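Local coordinates for protein transcriptional regulator, LacI family (Lactobacillus brevis, PDB 3JY6) that probably binds operator DNA as a LacI-family transcription regulator, with a periplasmic-binding-protein-like domain that in this family senses a small ligand, at residues D152-E157 with I176-Q181; T116-Q121 with K182-A187; L129-E134 with E190-E195. All blocks are in the same frame, centred on the assembly; numbering follows the deposited sequence.

Contact 1: D152-E157 with I176-Q181; sequences DVDVLE and ITQNDQ
Asp-152 and Asn-179 face each other at the surface of the domain, the aspartate on edge strand 152-158 and the asparagine in the turn that follows helix 165-177. Asn-179 ND2 gives a weak hydrogen bond to Asp-152 OD2, at 3.4 Å and with an N-H...O angle of 140°. The carboxylate and amide planes are markedly turned against each other, so the two flat groups neither stack nor lie coplanar. Asp-152 carries CG anti to the backbone N (chi1 -170°), which leaves its carboxylate reaching out to the turn. A short polar side chain suits both places: asparagine can serve its own turn as well as its neighbour, and its OD1 accepts a second weak bond from Gln-181 N at 3.3 Å.

A second polar approach is close but poorly directed. Gln-178 NE2 comes to 2.7 Å from Asp-154 OD2, yet the angle is poor, and the amide stands nearly upright to the carboxylate, their planes 79° apart. The firmer partner of that oxygen is His-125 NE2 on the adjacent strand 125-131, which hydrogen-bonds to it and helps fix the carboxylate. Beyond CG the chain of Gln-178 is extended, and this length carries its amide from the turn to the strand. Gln-181 flanks Asp-152 and also touches His-125.

Apolar packing lies to one side of this polar surface patch, where Leu-156 on the same strand packs against Leu-172 and Leu-175 of helix 165-177. The paired segments belong to a right-handed beta-alpha-beta crossover: strand 152-158 runs into helix 165-177, and the turn after it crosses over strand 125-131 to reach parallel strand 183-187, as in the Rossmann-like lobes of periplasmic-binding-protein folds.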
loop_
_atom_site.group_PDB
_atom_site.type_symbol
_atom_site.label_atom_id
_atom_site.label_comp_id
_atom_site.label_asym_id
_atom_site.label_seq_id
_atom_site.Cartn_x
_atom_site.Cartn_y
_atom_site.Cartn_z
ATOM N N ASP A 152 0.106 11.927 -32.421
ATOM C CA ASP A 152 1.460 11.998 -31.907
ATOM C C ASP A 152 1.519 11.255 -30.585
ATOM O O ASP A 152 1.028 11.754 -29.572
ATOM C CB ASP A 152 1.850 13.462 -31.701
ATOM C CG ASP A 152 3.323 13.640 -31.390
ATOM O OD1 ASP A 152 4.032 12.624 -31.250
ATOM O OD2 ASP A 152 3.772 14.804 -31.284
ATOM N N VAL A 153 2.110 10.060 -30.604
ATOM C CA VAL A 153 2.238 9.245 -29.404
ATOM C C VAL A 153 3.658 8.723 -29.277
ATOM O O VAL A 153 4.169 8.075 -30.182
ATOM C CB VAL A 153 1.277 8.036 -29.432
ATOM C CG1 VAL A 153 1.446 7.203 -28.172
ATOM C CG2 VAL A 153 -0.149 8.511 -29.561
ATOM N N ASP A 154 4.296 9.025 -28.155
ATOM C CA ASP A 154 5.651 8.563 -27.894
ATOM C C ASP A 154 5.566 7.639 -26.689
ATOM O O ASP A 154 4.698 7.814 -25.834
ATOM C CB ASP A 154 6.561 9.747 -27.594
ATOM C CG ASP A 154 6.763 10.637 -28.804
ATOM O OD1 ASP A 154 7.201 10.117 -29.860
ATOM O OD2 ASP A 154 6.488 11.856 -28.703
ATOM N N VAL A 155 6.450 6.654 -26.606
ATOM C CA VAL A 155 6.396 5.720 -25.485
ATOM C C VAL A 155 7.702 5.598 -24.719
ATOM O O VAL A 155 8.773 5.546 -25.310
ATOM C CB VAL A 155 5.960 4.318 -25.970
ATOM C CG1 VAL A 155 6.943 3.793 -26.980
ATOM C CG2 VAL A 155 5.851 3.355 -24.797
ATOM N N LEU A 156 7.601 5.568 -23.394
ATOM C CA LEU A 156 8.769 5.434 -22.533
ATOM C C LEU A 156 8.625 4.230 -21.618
ATOM O O LEU A 156 7.978 4.287 -20.561
ATOM C CB LEU A 156 8.989 6.697 -21.695
ATOM C CG LEU A 156 10.031 6.595 -20.573
ATOM C CD1 LEU A 156 11.303 5.923 -21.071
ATOM C CD2 LEU A 156 10.332 7.977 -20.032
ATOM N N GLU A 157 9.242 3.137 -22.044
ATOM C CA GLU A 157 9.224 1.895 -21.299
ATOM C C GLU A 157 10.250 1.936 -20.178
ATOM O O GLU A 157 11.382 2.387 -20.367
ATOM C CB GLU A 157 9.507 0.736 -22.245
ATOM C CG GLU A 157 8.387 0.530 -23.242
ATOM C CD GLU A 157 8.674 -0.570 -24.233
ATOM O OE1 GLU A 157 9.276 -0.291 -25.292
ATOM O OE2 GLU A 157 8.295 -1.725 -23.941
ATOM N N ILE A 176 8.266 14.976 -23.320
ATOM C CA ILE A 176 7.193 15.936 -23.079
ATOM C C ILE A 176 7.472 17.282 -23.750
ATOM O O ILE A 176 6.583 17.926 -24.300
ATOM C CB ILE A 176 7.015 16.206 -21.557
ATOM C CG1 ILE A 176 6.363 15.001 -20.881
ATOM C CG2 ILE A 176 6.163 17.459 -21.335
ATOM C CD1 ILE A 176 6.191 15.177 -19.385
ATOM N N THR A 177 8.734 17.678 -23.711
ATOM C CA THR A 177 9.163 18.964 -24.218
ATOM C C THR A 177 9.678 19.078 -25.660
ATOM O O THR A 177 10.110 20.161 -26.064
ATOM C CB THR A 177 10.244 19.510 -23.278
ATOM O OG1 THR A 177 10.323 20.926 -23.409
ATOM C CG2 THR A 177 11.599 18.891 -23.609
ATOM N N GLN A 178 9.624 18.005 -26.445
ATOM C CA GLN A 178 10.154 18.086 -27.805
ATOM C C GLN A 178 9.447 19.044 -28.759
ATOM O O GLN A 178 10.101 19.704 -29.562
ATOM C CB GLN A 178 10.257 16.693 -28.447
ATOM C CG GLN A 178 8.958 15.943 -28.611
ATOM C CD GLN A 178 9.161 14.593 -29.282
ATOM O OE1 GLN A 178 10.295 14.167 -29.512
ATOM N NE2 GLN A 178 8.063 13.911 -29.592
ATOM N N ASN A 179 8.125 19.133 -28.699
ATOM C CA ASN A 179 7.437 20.057 -29.590
ATOM C C ASN A 179 6.404 20.942 -28.886
ATOM O O ASN A 179 6.276 20.918 -27.661
ATOM C CB ASN A 179 6.800 19.304 -30.775
ATOM C CG ASN A 179 5.985 18.095 -30.346
ATOM O OD1 ASN A 179 5.022 18.216 -29.586
ATOM N ND2 ASN A 179 6.365 16.913 -30.849
ATOM N N ASP A 180 5.684 21.736 -29.670
ATOM C CA ASP A 180 4.685 22.642 -29.112
ATOM C C ASP A 180 3.280 22.083 -28.945
ATOM O O ASP A 180 2.420 22.741 -28.356
ATOM C CB ASP A 180 4.623 23.925 -29.935
ATOM C CG ASP A 180 5.860 24.776 -29.765
ATOM O OD1 ASP A 180 6.479 24.720 -28.676
ATOM O OD2 ASP A 180 6.211 25.514 -30.710
ATOM N N GLN A 181 3.038 20.882 -29.460
ATOM C CA GLN A 181 1.723 20.275 -29.311
ATOM C C GLN A 181 1.400 20.150 -27.824
ATOM O O GLN A 181 2.284 19.819 -27.031
ATOM C CB GLN A 181 1.700 18.893 -29.991
ATOM C CG GLN A 181 1.282 18.961 -31.463
ATOM C CD GLN A 181 1.427 17.643 -32.225
ATOM O OE1 GLN A 181 1.167 16.556 -31.698
ATOM N NE2 GLN A 181 1.824 17.745 -33.494
#

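Contact 2: T116-Q121 with K182-A187; sequences TAFRQQ and KTVAFA
Phe-118, near the C-terminal end of helix 107-119, receives Val-184 of strand 183-187 on one face of its ring. The contact is a CH-pi interaction: Val-184 CG1 lies 3.8 Å from the centroid of the Phe-118 ring, 17° off the ring normal, and is shifted toward the rim, where Phe-118 CD1 is 3.6 Å away. The second methyl, Val-184 CG2, leans instead toward Phe-118 CB at 4.1 Å. A beta-branched valine suits the strand and offers two methyls to the helix, while the broad phenylalanine also reaches Thr-212 and Thr-214 on the next strand. This is helix-on-sheet packing of an alpha/beta lobe, with helix 107-119 laid against a parallel sheet of four strands.

The polar part lies at the margin. Lys-182 NZ donates to Gln-121 O, the backbone carbonyl just past the helix, at 2.8 Å, with a C=O...N angle of 154°. A bend at chi3 (72°) turns the lysine's otherwise extended chain toward that carbonyl, and its ammonium group also makes a cation-pi contact with Tyr-123. Replacing Lys-182 with an alanine would probably leave Gln-121 O without this donor and Tyr-123 without its cation.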
loop_
_atom_site.group_PDB
_atom_site.type_symbol
_atom_site.label_atom_id
_atom_site.label_comp_id
_atom_site.label_asym_id
_atom_site.label_seq_id
_atom_site.Cartn_x
_atom_site.Cartn_y
_atom_site.Cartn_z
ATOM N N THR A 116 -9.288 10.166 -25.875
ATOM C CA THR A 116 -10.255 10.943 -26.637
ATOM C C THR A 116 -10.686 12.173 -25.855
ATOM O O THR A 116 -10.766 13.270 -26.406
ATOM C CB THR A 116 -11.480 10.072 -27.002
ATOM O OG1 THR A 116 -11.073 9.102 -27.978
ATOM C CG2 THR A 116 -12.634 10.926 -27.567
ATOM N N ALA A 117 -10.952 11.994 -24.565
ATOM C CA ALA A 117 -11.361 13.107 -23.714
ATOM C C ALA A 117 -10.267 14.170 -23.678
ATOM O O ALA A 117 -10.557 15.368 -23.669
ATOM C CB ALA A 117 -11.645 12.612 -22.309
ATOM N N PHE A 118 -9.010 13.728 -23.649
ATOM C CA PHE A 118 -7.879 14.653 -23.613
ATOM C C PHE A 118 -7.643 15.350 -24.950
ATOM O O PHE A 118 -7.266 16.518 -24.981
ATOM C CB PHE A 118 -6.612 13.933 -23.139
ATOM C CG PHE A 118 -6.468 13.922 -21.646
ATOM C CD1 PHE A 118 -6.103 15.083 -20.972
ATOM C CD2 PHE A 118 -6.785 12.781 -20.903
ATOM C CE1 PHE A 118 -6.063 15.118 -19.578
ATOM C CE2 PHE A 118 -6.751 12.800 -19.507
ATOM C CZ PHE A 118 -6.390 13.971 -18.838
ATOM N N ARG A 119 -7.877 14.639 -26.049
ATOM C CA ARG A 119 -7.714 15.220 -27.382
ATOM C C ARG A 119 -8.700 16.366 -27.580
ATOM O O ARG A 119 -8.355 17.399 -28.142
ATOM C CB ARG A 119 -7.970 14.163 -28.454
ATOM C CG ARG A 119 -6.781 13.286 -28.742
ATOM C CD ARG A 119 -6.062 13.782 -29.980
ATOM N NE ARG A 119 -6.678 13.279 -31.208
ATOM C CZ ARG A 119 -6.352 13.693 -32.428
ATOM N NH1 ARG A 119 -5.419 14.626 -32.582
ATOM N NH2 ARG A 119 -6.940 13.162 -33.492
ATOM N N GLN A 120 -9.931 16.172 -27.116
ATOM C CA GLN A 120 -10.967 17.185 -27.265
ATOM C C GLN A 120 -10.621 18.468 -26.517
ATOM O O GLN A 120 -11.186 19.527 -26.794
ATOM C CB GLN A 120 -12.310 16.618 -26.801
ATOM C CG GLN A 120 -12.705 15.371 -27.590
ATOM C CD GLN A 120 -13.969 14.709 -27.081
ATOM O OE1 GLN A 120 -14.133 14.488 -25.882
ATOM N NE2 GLN A 120 -14.863 14.372 -27.997
ATOM N N GLN A 121 -9.679 18.379 -25.582
ATOM C CA GLN A 121 -9.272 19.558 -24.836
ATOM C C GLN A 121 -8.030 20.186 -25.453
ATOM O O GLN A 121 -7.503 21.162 -24.927
ATOM C CB GLN A 121 -8.995 19.218 -23.370
ATOM C CG GLN A 121 -10.184 18.631 -22.643
ATOM C CD GLN A 121 -10.351 19.182 -21.238
ATOM O OE1 GLN A 121 -9.441 19.104 -20.403
ATOM N NE2 GLN A 121 -11.528 19.743 -20.968
ATOM N N LYS A 182 0.159 20.458 -27.436
ATOM C CA LYS A 182 -0.241 20.318 -26.036
ATOM C C LYS A 182 0.005 18.848 -25.773
ATOM O O LYS A 182 -0.273 18.007 -26.630
ATOM C CB LYS A 182 -1.725 20.654 -25.817
ATOM C CG LYS A 182 -2.036 22.141 -25.815
ATOM C CD LYS A 182 -3.522 22.428 -25.556
ATOM C CE LYS A 182 -3.926 22.148 -24.109
ATOM N NZ LYS A 182 -5.335 22.570 -23.814
ATOM N N THR A 183 0.520 18.545 -24.590
ATOM C CA THR A 183 0.886 17.176 -24.260
ATOM C C THR A 183 0.268 16.599 -22.994
ATOM O O THR A 183 0.082 17.310 -22.008
ATOM C CB THR A 183 2.419 17.082 -24.116
ATOM O OG1 THR A 183 3.035 17.593 -25.301
ATOM C CG2 THR A 183 2.862 15.636 -23.889
ATOM N N VAL A 184 -0.031 15.300 -23.036
ATOM C CA VAL A 184 -0.559 14.570 -21.883
ATOM C C VAL A 184 0.448 13.472 -21.538
ATOM O O VAL A 184 0.758 12.626 -22.388
ATOM C CB VAL A 184 -1.847 13.771 -22.167
ATOM C CG1 VAL A 184 -2.747 13.800 -20.946
ATOM C CG2 VAL A 184 -2.516 14.238 -23.415
ATOM N N ALA A 185 0.949 13.479 -20.309
ATOM C CA ALA A 185 1.857 12.430 -19.870
ATOM C C ALA A 185 0.864 11.385 -19.331
ATOM O O ALA A 185 0.132 11.659 -18.378
ATOM C CB ALA A 185 2.771 12.943 -18.765
ATOM N N PHE A 186 0.823 10.211 -19.961
ATOM C CA PHE A 186 -0.118 9.146 -19.594
ATOM C C PHE A 186 0.593 7.920 -18.990
ATOM O O PHE A 186 1.266 7.167 -19.691
ATOM C CB PHE A 186 -0.895 8.763 -20.863
ATOM C CG PHE A 186 -2.220 8.063 -20.628
ATOM C CD1 PHE A 186 -3.261 8.249 -21.541
ATOM C CD2 PHE A 186 -2.406 7.174 -19.579
ATOM C CE1 PHE A 186 -4.463 7.560 -21.414
ATOM C CE2 PHE A 186 -3.599 6.478 -19.439
ATOM C CZ PHE A 186 -4.632 6.669 -20.358
ATOM N N ALA A 187 0.445 7.744 -17.682
ATOM C CA ALA A 187 1.053 6.618 -16.979
ATOM C C ALA A 187 0.120 5.409 -17.061
ATOM O O ALA A 187 -1.063 5.500 -16.732
ATOM C CB ALA A 187 1.310 6.991 -15.515
#

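Contact 3: L129-E134 with E190-E195; sequences LTSELE and ERWLLE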
loop_
_atom_site.group_PDB
_atom_site.type_symbol
_atom_site.label_atom_id
_atom_site.label_comp_id
_atom_site.label_asym_id
_atom_site.label_seq_id
_atom_site.Cartn_x
_atom_site.Cartn_y
_atom_site.Cartn_z
ATOM N N LEU A 129 3.979 6.534 -20.411
ATOM C CA LEU A 129 4.993 6.072 -19.463
ATOM C C LEU A 129 4.500 4.707 -18.994
ATOM O O LEU A 129 3.388 4.599 -18.458
ATOM C CB LEU A 129 5.109 7.034 -18.284
ATOM C CG LEU A 129 6.110 6.686 -17.178
ATOM C CD1 LEU A 129 7.529 6.547 -17.753
ATOM C CD2 LEU A 129 6.055 7.771 -16.106
ATOM N N THR A 130 5.315 3.668 -19.173
ATOM C CA THR A 130 4.866 2.324 -18.811
ATOM C C THR A 130 5.962 1.308 -18.471
ATOM O O THR A 130 7.152 1.528 -18.724
ATOM C CB THR A 130 4.055 1.729 -19.988
ATOM O OG1 THR A 130 3.523 0.453 -19.633
ATOM C CG2 THR A 130 4.958 1.543 -21.198
ATOM N N SER A 131 5.547 0.190 -17.884
ATOM C CA SER A 131 6.482 -0.890 -17.608
ATOM C C SER A 131 6.514 -1.573 -18.975
ATOM O O SER A 131 5.593 -1.390 -19.767
ATOM C CB SER A 131 5.938 -1.849 -16.551
ATOM O OG SER A 131 5.836 -1.207 -15.291
ATOM N N GLU A 132 7.556 -2.346 -19.259
ATOM C CA GLU A 132 7.681 -3.006 -20.556
ATOM C C GLU A 132 6.394 -3.613 -21.118
ATOM O O GLU A 132 5.752 -4.448 -20.476
ATOM C CB GLU A 132 8.789 -4.059 -20.484
ATOM C CG GLU A 132 10.161 -3.431 -20.259
ATOM C CD GLU A 132 11.272 -4.457 -20.153
ATOM O OE1 GLU A 132 11.440 -5.258 -21.104
ATOM O OE2 GLU A 132 11.976 -4.460 -19.120
ATOM N N LEU A 133 6.039 -3.184 -22.329
ATOM C CA LEU A 133 4.826 -3.632 -23.014
ATOM C C LEU A 133 4.711 -5.132 -23.302
ATOM O O LEU A 133 3.654 -5.721 -23.064
ATOM C CB LEU A 133 4.651 -2.848 -24.323
ATOM C CG LEU A 133 4.215 -1.384 -24.192
ATOM C CD1 LEU A 133 4.547 -0.619 -25.465
ATOM C CD2 LEU A 133 2.721 -1.321 -23.901
ATOM N N GLU A 134 5.770 -5.754 -23.817
ATOM C CA GLU A 134 5.705 -7.186 -24.117
ATOM C C GLU A 134 5.373 -8.016 -22.878
ATOM O O GLU A 134 4.637 -8.995 -22.959
ATOM C CB GLU A 134 7.020 -7.684 -24.729
ATOM C CG GLU A 134 6.999 -9.169 -25.073
ATOM C CD GLU A 134 8.160 -9.598 -25.960
ATOM O OE1 GLU A 134 8.050 -9.475 -27.200
ATOM O OE2 GLU A 134 9.191 -10.057 -25.415
ATOM N N GLU A 190 0.072 2.837 -11.842
ATOM C CA GLU A 190 0.066 3.763 -10.723
ATOM C C GLU A 190 1.448 4.194 -10.196
ATOM O O GLU A 190 1.686 5.388 -9.977
ATOM C CB GLU A 190 -0.788 3.170 -9.591
ATOM C CG GLU A 190 -0.959 4.074 -8.383
ATOM C CD GLU A 190 -2.311 3.910 -7.694
ATOM O OE1 GLU A 190 -2.736 2.766 -7.411
ATOM O OE2 GLU A 190 -2.956 4.940 -7.429
ATOM N N ARG A 191 2.358 3.244 -10.003
ATOM C CA ARG A 191 3.682 3.568 -9.469
ATOM C C ARG A 191 4.435 4.637 -10.245
ATOM O O ARG A 191 5.076 5.502 -9.653
ATOM C CB ARG A 191 4.545 2.305 -9.379
ATOM C CG ARG A 191 4.702 1.562 -10.690
ATOM C CD ARG A 191 5.490 0.272 -10.471
ATOM N NE ARG A 191 6.842 0.556 -9.999
ATOM C CZ ARG A 191 7.744 -0.373 -9.698
ATOM N NH1 ARG A 191 7.436 -1.661 -9.819
ATOM N NH2 ARG A 191 8.950 -0.019 -9.273
ATOM N N TRP A 192 4.365 4.573 -11.568
ATOM C CA TRP A 192 5.050 5.545 -12.408
ATOM C C TRP A 192 4.457 6.938 -12.232
ATOM O O TRP A 192 5.185 7.929 -12.217
ATOM C CB TRP A 192 4.973 5.100 -13.867
ATOM C CG TRP A 192 5.622 3.751 -14.110
ATOM C CD1 TRP A 192 5.176 2.765 -14.940
ATOM C CD2 TRP A 192 6.816 3.245 -13.497
ATOM N NE1 TRP A 192 6.016 1.668 -14.880
ATOM C CE2 TRP A 192 7.031 1.942 -14.005
ATOM C CE3 TRP A 192 7.733 3.768 -12.572
ATOM C CZ2 TRP A 192 8.119 1.145 -13.608
ATOM C CZ3 TRP A 192 8.819 2.973 -12.175
ATOM C CH2 TRP A 192 8.999 1.678 -12.700
ATOM N N LEU A 193 3.137 7.015 -12.080
ATOM C CA LEU A 193 2.487 8.304 -11.891
ATOM C C LEU A 193 2.921 8.865 -10.538
ATOM O O LEU A 193 3.219 10.054 -10.413
ATOM C CB LEU A 193 0.956 8.134 -11.963
ATOM C CG LEU A 193 0.059 9.373 -12.034
ATOM C CD1 LEU A 193 -1.232 9.024 -12.747
ATOM C CD2 LEU A 193 -0.225 9.900 -10.627
ATOM N N LEU A 194 3.003 7.992 -9.537
ATOM C CA LEU A 194 3.375 8.403 -8.186
ATOM C C LEU A 194 4.840 8.770 -8.050
ATOM O O LEU A 194 5.185 9.646 -7.276
ATOM C CB LEU A 194 3.055 7.291 -7.170
ATOM C CG LEU A 194 1.616 6.781 -7.059
ATOM C CD1 LEU A 194 1.580 5.563 -6.159
ATOM C CD2 LEU A 194 0.715 7.875 -6.514
ATOM N N GLU A 195 5.701 8.108 -8.810
ATOM C CA GLU A 195 7.124 8.374 -8.717
ATOM C C GLU A 195 7.634 9.564 -9.526
ATOM O O GLU A 195 8.460 10.337 -9.029
ATOM C CB GLU A 195 7.917 7.122 -9.120
ATOM C CG GLU A 195 9.404 7.209 -8.795
ATOM C CD GLU A 195 10.174 5.981 -9.223
ATOM O OE1 GLU A 195 9.603 4.870 -9.189
ATOM O OE2 GLU A 195 11.362 6.127 -9.580
#
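Trp-192 meets strand 129-131 through both its indole nitrogen and its CB. Trp-192 NE1 donates to Ser-131 OG at 2.9 Å with an N-H...O angle of 146°, the oxygen lying at the ring edge, 18° out of the indole plane. At the root of the side chain Leu-129 CD2 packs on Trp-192 CB at 3.6 Å, the two side chains crossing at about a right angle. Tryptophan suits this buried place because it fills space between helix and strand while giving its one N-H to a small hydroxyl. Its CG lies anti to the carbonyl carbon, and the ring reaches from the helix to the strand end.

Around this first shell, Arg-191 CG sits 3.9 Å above the plane of the Trp-192 ring, over its centre, and Tyr-163 meets the indole edge-to-face. Glu-160 ties the pieces together: its carboxylate hydrogen-bonds to Ser-131 OG and forms a salt bridge with Arg-191, so it is likely to hold the hydroxyl in place for the indole. Strand 129-131 and helix 190-195 run at 132° to each other: the helix that follows strand 183-187 packs across the C-terminal end of neighbouring strand 125-131, helix-on-sheet packing within the alpha/beta lobe.

All three contacts belong to one lobe and share its parallel sheet, in the order 152-158, 125-131, 183-187, 211-215. The centres of contacts 1 and 2 are about 11 Å apart, those of contacts 1 and 3 about 16 Å, and those of contacts 2 and 3 about 17 Å. Along the chain contact 1 is nested within the loops closed by contacts 2 and 3, whose own segments alternate. Neighbouring strands join them: Phe-186 O lies 2.9 Å from Leu-129 N, and Leu-156 O 3.1 Å from Thr-130 N, both probable hydrogen bonds. Contacts 1 and 2 lie farther from the chain's centre than contact 3, and the three brace different parts of a single lobe.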